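PDB 5Z0Q: aminotransferase, class I and II from Erwinia tasmaniensis, which belongs to the class I and II aminotransferase family of pyridoxal-5'-phosphate enzymes and carries bound pyridoxal-5'-phosphate (PLP) in this structure. Local coordinates for residues 11-15 / 295-299; 34-40 / 348-352; 69-74 / 93-97; 315-319 / 330-335. All coordinates share one frame. Numbering follows the deposited sequence.

In the fold
Contacts 2 and 4 belong to one five-stranded mixed sheet and hold its two outermost strands within this chain, 36-38 and 318-319; their centres are about 17 Å apart and their nearest atoms about 5 Å. Contact 1, where the first modelled residues meet helix 290-313, lies about 22 Å from contact 2 between centres; the same helix runs on towards strand 318-319 of contact 4. Contact 3 sits across the chain's centre from contacts 2 and 4, at about 36 and 43 Å between centres, on the larger, eight-stranded sheet. The side chain of Ile40 in contact 2 is about 7 Å from a bound PLP; those of Gln296 (contact 1) and Phe96 (contact 3) are about 12 and 13 Å from one.

Contact 1: residues 11-15 / 295-299; sequences FNFDQ and AQLDY
The irregular segment 11-15 runs along the surface of helical segment 295-299, extended at Asn12 (phi/psi -62/137) and Phe13 (-140/85) and bending at Asp14 (-75/-3) and Gln15 (-84/6). Asn12 CA is 7.2 Å from Ala295 CA and Asp14 CA 7.2 Å from Gln296 CA; 264 Å² is buried. The main interaction is a CH-pi contact: Asp14 CB sits over the Tyr299 ring (chi1 t), 3.7 Å from its centroid and 10° off the normal. Gln15 CG lies at the ring's edge, 3.2 Å from Tyr299 OH. This packing lays the start of the modelled chain against an early turn of helix 290-313, joining two parts of the fold 280 residues apart. Tyr299 OH is hydrogen-bonded to Arg371 N, and the ring also makes a cation-pi contact with Arg371. A looser van der Waals contact sets Asn12 CB 4.2 Å from Ala295 CB. Within the helix, Tyr299 N donates to Ala295 O at 3.2 Å.

Contact 2: residues 34-40 / 348-352; sequences DILPLWI and GLGFS
Two glycines stand where the partner strand comes close. Gly348 has positive phi (68/34) as the C-prime residue of the Schellman motif ending helix 340-345, and the chain passes from it straight into strand 349-353. At Gly350 a side chain would be tight: an ideal CB would lie only 3.0 Å from Leu36 O and 3.3 Å from Ile35 CG2. The short axes of parallel strands 36-38 and 349-352 come within 4.9 Å, their N-to-C directions 16° apart, with Leu36 beside Leu349 (CA-CA 5.1 Å) and Pro37 beside Gly350 (CA-CA 4.9 Å). The backbone ladder is Leu36 N to Gly348 O (3.2 Å), Gly350 N to Leu36 O (2.9 Å) and Leu38 N to Gly350 O (2.8 Å). Beyond it, Ser352 OG gives a weak bond to Trp39 O (2.9 Å), which also accepts from Arg364. Leu36, Leu38, Leu349 and Phe351 lie on one face; helix 371-385 packs on the three leucines, and Phe344 and Phe365 meet the Phe351 ring. Leu38 CD1 touches that ring's edge, 3.6 Å from Phe351 CE1. Ile35 (chi1 m) lays CG2 3.3 Å from Gly350 N. Trp39 CB lies 3.3 Å from Ser352 OG, and with chi1 p its indole leads away, NE1 bonding to Lys26 O. Strand 36-38 thus joins the five-stranded sheet, and Ile40 packs on Tyr66 of the second subunit. The ladder uses the N-H groups of Leu36, Gly350 and Leu38, so proline at 37, without an N-H, costs it no bond.

Contact 3: residues 69-74 / 93-97; sequences TSEALA and WLVFL
Thr69 starts a segment that leads into helix 71-83, whose first turn packs on strand 94-97, outermost within this chain in the eight-stranded sheet, an apolar helix-on-strand contact burying 231 Å². From the strand, Leu94 and Phe96 (both chi1 m) point toward the helix, and Val95 between them packs on helix 257-267. Thr69 CA lies 7.6 Å from Phe96 CA, and Thr69 CB reaches Phe96 CD2 at 4.0 Å. Ser70 (chi1 t) is the N-cap: its OG accepts from Leu73 N at 2.8 Å, and its backbone O accepts from Ala74 N at 3.3 Å while standing 4.0 Å from Phe96 CZ. Leu73, with chi1 t and chi2 p, then brings CD2 to 3.5 Å from Phe96 CE1; Tyr279 and Ser283 of helix 276-288 also touch this leucine. Ala74 completes the turn with its CA 7.4 Å from Leu94 CA. Its methyl is shared by both strand residues: Ala74 CB is 3.7 Å from Leu94 CD1 and, at the ring's edge, 3.7 Å from Phe96 CZ.

Contact 4: residues 315-319 / 330-335; sequences PGLSM and IDASGL
Segments 315-319 and 330-335 run antiparallel, Gly316 CA being 4.5 Å from Gly334 CA, Leu317 CA 5.0 Å from Ala332 CA and Ser318 CA 4.9 Å from Asp331 CA. Ser318 and Asp331 form a hydrogen-bonded pair, with Ser318 N to Asp331 O at 3.1 Å and Asp331 N to Ser318 O at a short 2.6 Å. A CA-H...O contact from Leu317 CA to Asp331 O (3.3 Å) lies beside it. Gly316, at phi/psi -177/5, brings its O to 3.6 Å from Gly334 CA; a side chain on Gly334 would clash with that oxygen. The short, weakly bonded strand 318-319 forms a beta hairpin with 329-331 and is outermost, within this chain, in the five-stranded sheet, while Ile330 also bonds through its backbone to Val363. Strand 329-331 leads into an Asx turn: Asp331 OD1 accepts from Ser333 N (2.9 Å) and Ser333 OG (2.8 Å). Among the apolar side chains, Leu317 (chi1 m) sets CD2 3.7 Å from Ala332 CB and 4.1 Å from Leu335 CD2, and its CB 3.9 Å from Ile330 CG2. Met319, extended with all chi angles t, places SD 3.9 Å from Ile330 CG1. Val311 of helix 290-313 packs on Leu317, Met319 and Ile330.

Contact 1: residues 11-15 / 295-299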
loop_
_atom_site.group_PDB
_atom_site.type_symbol
_atom_site.label_atom_id
_atom_site.label_comp_id
_atom_site.label_asym_id
_atom_site.label_seq_id
_atom_site.Cartn_x
_atom_site.Cartn_y
_atom_site.Cartn_z
ATOM N N PHE A 11 13.461 29.232 14.560
ATOM C CA PHE A 11 13.011 27.914 14.991
ATOM C C PHE A 11 11.738 27.505 14.251
ATOM O O PHE A 11 11.539 27.879 13.094
ATOM C CB PHE A 11 12.784 27.888 16.508
ATOM C CG PHE A 11 11.937 29.023 17.023
ATOM C CD1 PHE A 11 12.510 30.240 17.361
ATOM C CD2 PHE A 11 10.569 28.869 17.187
ATOM C CE1 PHE A 11 11.735 31.283 17.837
ATOM C CE2 PHE A 11 9.787 29.907 17.662
ATOM C CZ PHE A 11 10.372 31.115 17.990
ATOM N N ASN A 12 10.889 26.727 14.920
ATOM C CA ASN A 12 9.635 26.297 14.316
ATOM C C ASN A 12 8.756 27.502 14.002
ATOM O O ASN A 12 8.630 28.429 14.807
ATOM C CB ASN A 12 8.901 25.334 15.250
ATOM C CG ASN A 12 9.772 24.170 15.692
ATOM O OD1 ASN A 12 9.952 23.200 14.956
ATOM N ND2 ASN A 12 10.312 24.259 16.903
ATOM N N PHE A 13 8.142 27.488 12.810
ATOM C CA PHE A 13 7.328 28.606 12.328
ATOM C C PHE A 13 6.104 28.024 11.615
ATOM O O PHE A 13 6.081 27.867 10.393
ATOM C CB PHE A 13 8.137 29.524 11.413
ATOM C CG PHE A 13 7.441 30.812 11.069
ATOM C CD1 PHE A 13 7.502 31.897 11.930
ATOM C CD2 PHE A 13 6.738 30.942 9.883
ATOM C CE1 PHE A 13 6.868 33.087 11.616
ATOM C CE2 PHE A 13 6.102 32.129 9.563
ATOM C CZ PHE A 13 6.168 33.203 10.431
ATOM N N ASP A 14 5.074 27.706 12.396
ATOM C CA ASP A 14 3.842 27.144 11.857
ATOM C C ASP A 14 2.972 28.179 11.154
ATOM O O ASP A 14 1.922 27.814 10.613
ATOM C CB ASP A 14 3.046 26.464 12.977
ATOM C CG ASP A 14 3.629 25.118 13.375
ATOM O OD1 ASP A 14 3.535 24.168 12.570
ATOM O OD2 ASP A 14 4.194 25.011 14.485
ATOM N N GLN A 15 3.374 29.448 11.145
ATOM C CA GLN A 15 2.647 30.491 10.433
ATOM C C GLN A 15 3.018 30.569 8.957
ATOM O O GLN A 15 2.563 31.486 8.267
ATOM C CB GLN A 15 2.886 31.850 11.097
ATOM C CG GLN A 15 2.238 31.995 12.462
ATOM C CD GLN A 15 2.458 33.365 13.072
ATOM O OE1 GLN A 15 3.306 34.131 12.615
ATOM N NE2 GLN A 15 1.692 33.680 14.111
ATOM N N ALA A 295 5.468 21.956 19.532
ATOM C CA ALA A 295 5.172 23.299 19.049
ATOM C C ALA A 295 3.888 23.336 18.231
ATOM O O ALA A 295 3.223 24.377 18.173
ATOM C CB ALA A 295 6.343 23.832 18.222
ATOM N N GLN A 296 3.523 22.221 17.593
ATOM C CA GLN A 296 2.273 22.187 16.843
ATOM C C GLN A 296 1.066 22.178 17.770
ATOM O O GLN A 296 0.026 22.756 17.436
ATOM C CB GLN A 296 2.240 20.968 15.920
ATOM C CG GLN A 296 1.041 20.933 14.979
ATOM C CD GLN A 296 0.904 19.608 14.252
ATOM O OE1 GLN A 296 1.379 18.575 14.722
ATOM N NE2 GLN A 296 0.252 19.633 13.095
ATOM N N LEU A 297 1.185 21.535 18.936
ATOM C CA LEU A 297 0.068 21.489 19.875
ATOM C C LEU A 297 -0.267 22.877 20.404
ATOM O O LEU A 297 -1.444 23.246 20.491
ATOM C CB LEU A 297 0.388 20.539 21.029
ATOM C CG LEU A 297 0.649 19.077 20.662
ATOM C CD1 LEU A 297 0.882 18.242 21.912
ATOM C CD2 LEU A 297 -0.497 18.513 19.838
ATOM N N ASP A 298 0.754 23.661 20.762
ATOM C CA ASP A 298 0.509 25.025 21.219
ATOM C C ASP A 298 -0.121 25.866 20.117
ATOM O O ASP A 298 -1.028 26.666 20.375
ATOM C CB ASP A 298 1.812 25.661 21.702
ATOM C CG ASP A 298 2.449 24.896 22.848
ATOM O OD1 ASP A 298 1.715 24.204 23.585
ATOM O OD2 ASP A 298 3.683 24.990 23.014
ATOM N N TYR A 299 0.343 25.690 18.879
ATOM C CA TYR A 299 -0.225 26.437 17.761
ATOM C C TYR A 299 -1.656 25.997 17.475
ATOM O O TYR A 299 -2.521 26.831 17.184
ATOM C CB TYR A 299 0.651 26.260 16.523
ATOM C CG TYR A 299 0.390 27.267 15.424
ATOM C CD1 TYR A 299 1.040 28.493 15.413
ATOM C CD2 TYR A 299 -0.497 26.986 14.393
ATOM C CE1 TYR A 299 0.812 29.415 14.411
ATOM C CE2 TYR A 299 -0.733 27.904 13.385
ATOM C CZ TYR A 299 -0.075 29.116 13.399
ATOM O OH TYR A 299 -0.302 30.035 12.401
#

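Contact 2: residues 34-40 / 348-352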
loop_
_atom_site.group_PDB
_atom_site.type_symbol
_atom_site.label_atom_id
_atom_site.label_comp_id
_atom_site.label_asym_id
_atom_site.label_seq_id
_atom_site.Cartn_x
_atom_site.Cartn_y
_atom_site.Cartn_z
ATOM N N ASP A 34 -13.179 30.041 -5.677
ATOM C CA ASP A 34 -12.836 30.864 -4.517
ATOM C C ASP A 34 -13.484 30.267 -3.266
ATOM O O ASP A 34 -14.409 30.821 -2.667
ATOM C CB ASP A 34 -13.267 32.308 -4.742
ATOM C CG ASP A 34 -12.770 33.245 -3.654
ATOM O OD1 ASP A 34 -11.963 32.806 -2.807
ATOM O OD2 ASP A 34 -13.187 34.422 -3.646
ATOM N N ILE A 35 -12.975 29.101 -2.876
ATOM C CA ILE A 35 -13.450 28.377 -1.703
ATOM C C ILE A 35 -12.236 27.911 -0.910
ATOM O O ILE A 35 -11.303 27.334 -1.479
ATOM C CB ILE A 35 -14.341 27.179 -2.086
ATOM C CG1 ILE A 35 -15.520 27.636 -2.948
ATOM C CG2 ILE A 35 -14.846 26.470 -0.843
ATOM C CD1 ILE A 35 -16.428 26.510 -3.389
ATOM N N LEU A 36 -12.251 28.158 0.396
ATOM C CA LEU A 36 -11.126 27.786 1.247
ATOM C C LEU A 36 -11.205 26.306 1.603
ATOM O O LEU A 36 -12.196 25.877 2.204
ATOM C CB LEU A 36 -11.114 28.629 2.515
ATOM C CG LEU A 36 -11.021 30.144 2.329
ATOM C CD1 LEU A 36 -10.914 30.843 3.676
ATOM C CD2 LEU A 36 -9.845 30.511 1.435
ATOM N N PRO A 37 -10.199 25.498 1.257
ATOM C CA PRO A 37 -10.239 24.072 1.613
ATOM C C PRO A 37 -9.993 23.839 3.094
ATOM O O PRO A 37 -8.884 24.062 3.591
ATOM C CB PRO A 37 -9.117 23.461 0.759
ATOM C CG PRO A 37 -8.742 24.523 -0.241
ATOM C CD PRO A 37 -9.031 25.824 0.426
ATOM N N LEU A 38 -11.020 23.388 3.810
ATOM C CA LEU A 38 -10.922 23.117 5.242
ATOM C C LEU A 38 -11.624 21.809 5.574
ATOM O O LEU A 38 -12.342 21.705 6.574
ATOM C CB LEU A 38 -11.513 24.264 6.061
ATOM C CG LEU A 38 -10.968 25.668 5.793
ATOM C CD1 LEU A 38 -11.923 26.716 6.329
ATOM C CD2 LEU A 38 -9.587 25.837 6.405
ATOM N N TRP A 39 -11.420 20.786 4.739
ATOM C CA TRP A 39 -12.200 19.555 4.831
ATOM C C TRP A 39 -11.335 18.356 5.201
ATOM O O TRP A 39 -11.402 17.898 6.344
ATOM C CB TRP A 39 -12.967 19.327 3.522
ATOM C CG TRP A 39 -12.105 19.248 2.290
ATOM C CD1 TRP A 39 -11.359 20.250 1.740
ATOM C CD2 TRP A 39 -11.915 18.101 1.452
ATOM N NE1 TRP A 39 -10.710 19.795 0.619
ATOM C CE2 TRP A 39 -11.036 18.479 0.419
ATOM C CE3 TRP A 39 -12.400 16.790 1.476
ATOM C CZ2 TRP A 39 -10.632 17.596 -0.578
ATOM C CZ3 TRP A 39 -11.999 15.915 0.486
ATOM C CH2 TRP A 39 -11.124 16.321 -0.528
ATOM N N ILE A 40 -10.521 17.832 4.282
ATOM C CA ILE A 40 -9.835 16.568 4.519
ATOM C C ILE A 40 -8.843 16.717 5.668
ATOM O O ILE A 40 -8.248 17.784 5.882
ATOM C CB ILE A 40 -9.151 16.075 3.229
ATOM C CG1 ILE A 40 -8.794 14.591 3.337
ATOM C CG2 ILE A 40 -7.919 16.904 2.909
ATOM C CD1 ILE A 40 -8.300 13.990 2.036
ATOM N N GLY A 348 -17.776 30.499 0.064
ATOM C CA GLY A 348 -16.329 30.385 0.050
ATOM C C GLY A 348 -15.727 29.601 1.194
ATOM O O GLY A 348 -14.625 29.928 1.644
ATOM N N LEU A 349 -16.416 28.570 1.676
ATOM C CA LEU A 349 -15.938 27.761 2.792
ATOM C C LEU A 349 -16.133 26.293 2.450
ATOM O O LEU A 349 -17.269 25.841 2.278
ATOM C CB LEU A 349 -16.674 28.120 4.084
ATOM C CG LEU A 349 -16.422 29.539 4.596
ATOM C CD1 LEU A 349 -17.515 29.973 5.558
ATOM C CD2 LEU A 349 -15.054 29.631 5.260
ATOM N N GLY A 350 -15.031 25.554 2.354
ATOM C CA GLY A 350 -15.090 24.147 2.007
ATOM C C GLY A 350 -14.881 23.224 3.190
ATOM O O GLY A 350 -13.747 22.848 3.503
ATOM N N PHE A 351 -15.972 22.852 3.851
ATOM C CA PHE A 351 -15.929 21.983 5.017
ATOM C C PHE A 351 -16.171 20.534 4.612
ATOM O O PHE A 351 -16.627 20.233 3.507
ATOM C CB PHE A 351 -16.971 22.418 6.052
ATOM C CG PHE A 351 -16.741 23.792 6.607
ATOM C CD1 PHE A 351 -15.458 24.302 6.726
ATOM C CD2 PHE A 351 -17.812 24.574 7.011
ATOM C CE1 PHE A 351 -15.247 25.570 7.238
ATOM C CE2 PHE A 351 -17.608 25.842 7.524
ATOM C CZ PHE A 351 -16.324 26.341 7.638
ATOM N N SER A 352 -15.854 19.628 5.535
ATOM C CA SER A 352 -16.224 18.227 5.385
ATOM C C SER A 352 -17.692 18.064 5.757
ATOM O O SER A 352 -18.093 18.398 6.877
ATOM C CB SER A 352 -15.344 17.335 6.258
ATOM O OG SER A 352 -14.102 17.069 5.631
#

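Contact 3: residues 69-74 / 93-97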
loop_
_atom_site.group_PDB
_atom_site.type_symbol
_atom_site.label_atom_id
_atom_site.label_comp_id
_atom_site.label_asym_id
_atom_site.label_seq_id
_atom_site.Cartn_x
_atom_site.Cartn_y
_atom_site.Cartn_z
ATOM N N THR A 69 10.961 -4.769 6.998
ATOM C CA THR A 69 10.259 -3.963 7.985
ATOM C C THR A 69 11.260 -3.285 8.911
ATOM O O THR A 69 12.267 -3.877 9.307
ATOM C CB THR A 69 9.290 -4.826 8.792
ATOM O OG1 THR A 69 10.013 -5.873 9.452
ATOM C CG2 THR A 69 8.239 -5.441 7.875
ATOM N N SER A 70 10.979 -2.030 9.249
ATOM C CA SER A 70 11.914 -1.210 10.013
ATOM C C SER A 70 11.997 -1.711 11.449
ATOM O O SER A 70 11.018 -1.640 12.199
ATOM C CB SER A 70 11.481 0.251 9.974
ATOM O OG SER A 70 12.224 1.026 10.898
ATOM N N GLU A 71 13.168 -2.222 11.836
ATOM C CA GLU A 71 13.406 -2.512 13.245
ATOM C C GLU A 71 13.477 -1.231 14.066
ATOM O O GLU A 71 13.132 -1.237 15.253
ATOM C CB GLU A 71 14.692 -3.321 13.413
ATOM C CG GLU A 71 14.524 -4.818 13.207
ATOM C CD GLU A 71 15.834 -5.574 13.327
ATOM O OE1 GLU A 71 16.804 -5.203 12.632
ATOM O OE2 GLU A 71 15.898 -6.535 14.121
ATOM N N ALA A 72 13.915 -0.129 13.453
ATOM C CA ALA A 72 13.978 1.142 14.165
ATOM C C ALA A 72 12.583 1.665 14.486
ATOM O O ALA A 72 12.353 2.197 15.578
ATOM C CB ALA A 72 14.759 2.165 13.342
ATOM N N LEU A 73 11.642 1.526 13.549
ATOM C CA LEU A 73 10.274 1.966 13.806
ATOM C C LEU A 73 9.630 1.144 14.916
ATOM O O LEU A 73 8.952 1.694 15.792
ATOM C CB LEU A 73 9.444 1.881 12.526
ATOM C CG LEU A 73 7.955 2.210 12.653
ATOM C CD1 LEU A 73 7.760 3.613 13.204
ATOM C CD2 LEU A 73 7.257 2.059 11.311
ATOM N N ALA A 74 9.830 -0.176 14.897
ATOM C CA ALA A 74 9.291 -1.020 15.958
ATOM C C ALA A 74 9.906 -0.678 17.307
ATOM O O ALA A 74 9.224 -0.745 18.337
ATOM C CB ALA A 74 9.522 -2.494 15.623
ATOM N N TRP A 93 3.971 -8.337 18.716
ATOM C CA TRP A 93 2.595 -7.862 18.617
ATOM C C TRP A 93 2.384 -6.949 17.419
ATOM O O TRP A 93 1.238 -6.758 16.996
ATOM C CB TRP A 93 2.193 -7.111 19.889
ATOM C CG TRP A 93 2.163 -7.945 21.129
ATOM C CD1 TRP A 93 2.373 -9.290 21.223
ATOM C CD2 TRP A 93 1.905 -7.486 22.461
ATOM N NE1 TRP A 93 2.262 -9.696 22.532
ATOM C CE2 TRP A 93 1.974 -8.606 23.311
ATOM C CE3 TRP A 93 1.621 -6.234 23.016
ATOM C CZ2 TRP A 93 1.771 -8.514 24.686
ATOM C CZ3 TRP A 93 1.418 -6.144 24.382
ATOM C CH2 TRP A 93 1.494 -7.276 25.200
ATOM N N LEU A 94 3.453 -6.384 16.865
ATOM C CA LEU A 94 3.327 -5.361 15.839
ATOM C C LEU A 94 3.113 -5.977 14.462
ATOM O O LEU A 94 3.704 -7.006 14.123
ATOM C CB LEU A 94 4.571 -4.471 15.823
ATOM C CG LEU A 94 4.877 -3.731 17.125
ATOM C CD1 LEU A 94 6.134 -2.892 16.983
ATOM C CD2 LEU A 94 3.699 -2.864 17.538
ATOM N N VAL A 95 2.250 -5.338 13.675
ATOM C CA VAL A 95 2.031 -5.676 12.271
ATOM C C VAL A 95 1.966 -4.357 11.514
ATOM O O VAL A 95 1.042 -3.563 11.726
ATOM C CB VAL A 95 0.749 -6.493 12.045
ATOM C CG1 VAL A 95 0.523 -6.718 10.559
ATOM C CG2 VAL A 95 0.819 -7.824 12.775
ATOM N N PHE A 96 2.939 -4.114 10.640
ATOM C CA PHE A 96 3.011 -2.849 9.922
ATOM C C PHE A 96 2.110 -2.872 8.693
ATOM O O PHE A 96 2.025 -3.879 7.983
ATOM C CB PHE A 96 4.453 -2.548 9.520
ATOM C CG PHE A 96 5.382 -2.379 10.689
ATOM C CD1 PHE A 96 5.323 -1.242 11.478
ATOM C CD2 PHE A 96 6.311 -3.357 10.999
ATOM C CE1 PHE A 96 6.173 -1.083 12.557
ATOM C CE2 PHE A 96 7.166 -3.205 12.076
ATOM C CZ PHE A 96 7.097 -2.067 12.855
ATOM N N LEU A 97 1.441 -1.752 8.445
ATOM C CA LEU A 97 0.440 -1.638 7.397
ATOM C C LEU A 97 0.647 -0.344 6.627
ATOM O O LEU A 97 1.198 0.623 7.168
ATOM C CB LEU A 97 -0.983 -1.662 7.981
ATOM C CG LEU A 97 -1.396 -2.921 8.743
ATOM C CD1 LEU A 97 -2.564 -2.620 9.668
ATOM C CD2 LEU A 97 -1.753 -4.035 7.772
#

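Contact 4: residues 315-319 / 330-335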
loop_
_atom_site.group_PDB
_atom_site.type_symbol
_atom_site.label_atom_id
_atom_site.label_comp_id
_atom_site.label_asym_id
_atom_site.label_seq_id
_atom_site.Cartn_x
_atom_site.Cartn_y
_atom_site.Cartn_z
ATOM N N PRO A 315 -25.004 33.249 15.516
ATOM C CA PRO A 315 -26.360 32.913 15.970
ATOM C C PRO A 315 -27.010 31.766 15.195
ATOM O O PRO A 315 -28.140 31.882 14.708
ATOM C CB PRO A 315 -27.115 34.225 15.762
ATOM C CG PRO A 315 -26.479 34.793 14.531
ATOM C CD PRO A 315 -25.017 34.377 14.568
ATOM N N GLY A 316 -26.307 30.644 15.085
ATOM C CA GLY A 316 -26.867 29.494 14.403
ATOM C C GLY A 316 -25.970 28.276 14.429
ATOM O O GLY A 316 -26.275 27.255 13.807
ATOM N N LEU A 317 -24.857 28.372 15.153
ATOM C CA LEU A 317 -23.870 27.307 15.209
ATOM C C LEU A 317 -23.504 27.014 16.654
ATOM O O LEU A 317 -23.405 27.928 17.478
ATOM C CB LEU A 317 -22.609 27.680 14.420
ATOM C CG LEU A 317 -22.817 28.149 12.980
ATOM C CD1 LEU A 317 -21.510 28.642 12.387
ATOM C CD2 LEU A 317 -23.408 27.036 12.131
ATOM N N SER A 318 -23.313 25.732 16.955
ATOM C CA SER A 318 -22.805 25.283 18.242
ATOM C C SER A 318 -21.620 24.364 17.993
ATOM O O SER A 318 -21.624 23.585 17.036
ATOM C CB SER A 318 -23.879 24.550 19.053
ATOM O OG SER A 318 -25.025 25.363 19.241
ATOM N N MET A 319 -20.606 24.458 18.850
ATOM C CA MET A 319 -19.416 23.636 18.680
ATOM C C MET A 319 -18.834 23.275 20.036
ATOM O O MET A 319 -18.651 24.146 20.891
ATOM C CB MET A 319 -18.358 24.355 17.838
ATOM C CG MET A 319 -17.057 23.585 17.720
ATOM S SD MET A 319 -15.741 24.523 16.932
ATOM C CE MET A 319 -14.425 23.310 16.955
ATOM N N ILE A 330 -18.879 21.109 14.187
ATOM C CA ILE A 330 -19.755 22.267 14.342
ATOM C C ILE A 330 -21.187 21.857 14.024
ATOM O O ILE A 330 -21.461 21.325 12.941
ATOM C CB ILE A 330 -19.316 23.428 13.433
ATOM C CG1 ILE A 330 -17.858 23.802 13.705
ATOM C CG2 ILE A 330 -20.229 24.631 13.624
ATOM C CD1 ILE A 330 -17.320 24.857 12.765
ATOM N N ASP A 331 -22.100 22.122 14.959
ATOM C CA ASP A 331 -23.522 21.865 14.749
ATOM C C ASP A 331 -24.122 23.033 13.974
ATOM O O ASP A 331 -24.208 24.152 14.489
ATOM C CB ASP A 331 -24.235 21.669 16.085
ATOM C CG ASP A 331 -25.692 21.248 15.920
ATOM O OD1 ASP A 331 -26.156 21.116 14.766
ATOM O OD2 ASP A 331 -26.373 21.044 16.948
ATOM N N ALA A 332 -24.544 22.771 12.737
ATOM C CA ALA A 332 -25.162 23.780 11.888
ATOM C C ALA A 332 -26.660 23.552 11.719
ATOM O O ALA A 332 -27.257 24.054 10.761
ATOM C CB ALA A 332 -24.472 23.821 10.525
ATOM N N SER A 333 -27.281 22.799 12.631
ATOM C CA SER A 333 -28.714 22.553 12.542
ATOM C C SER A 333 -29.533 23.817 12.764
ATOM O O SER A 333 -30.670 23.895 12.287
ATOM C CB SER A 333 -29.131 21.481 13.549
ATOM O OG SER A 333 -28.849 21.891 14.876
ATOM N N GLY A 334 -28.985 24.805 13.468
ATOM C CA GLY A 334 -29.687 26.052 13.698
ATOM C C GLY A 334 -29.840 26.938 12.482
ATOM O O GLY A 334 -30.492 27.983 12.578
ATOM N N LEU A 335 -29.261 26.555 11.342
ATOM C CA LEU A 335 -29.369 27.371 10.139
ATOM C C LEU A 335 -30.711 27.176 9.446
ATOM O O LEU A 335 -31.263 28.125 8.877
ATOM C CB LEU A 335 -28.225 27.046 9.178
ATOM C CG LEU A 335 -26.805 27.244 9.712
ATOM C CD1 LEU A 335 -25.779 26.902 8.643
ATOM C CD2 LEU A 335 -26.607 28.668 10.215
#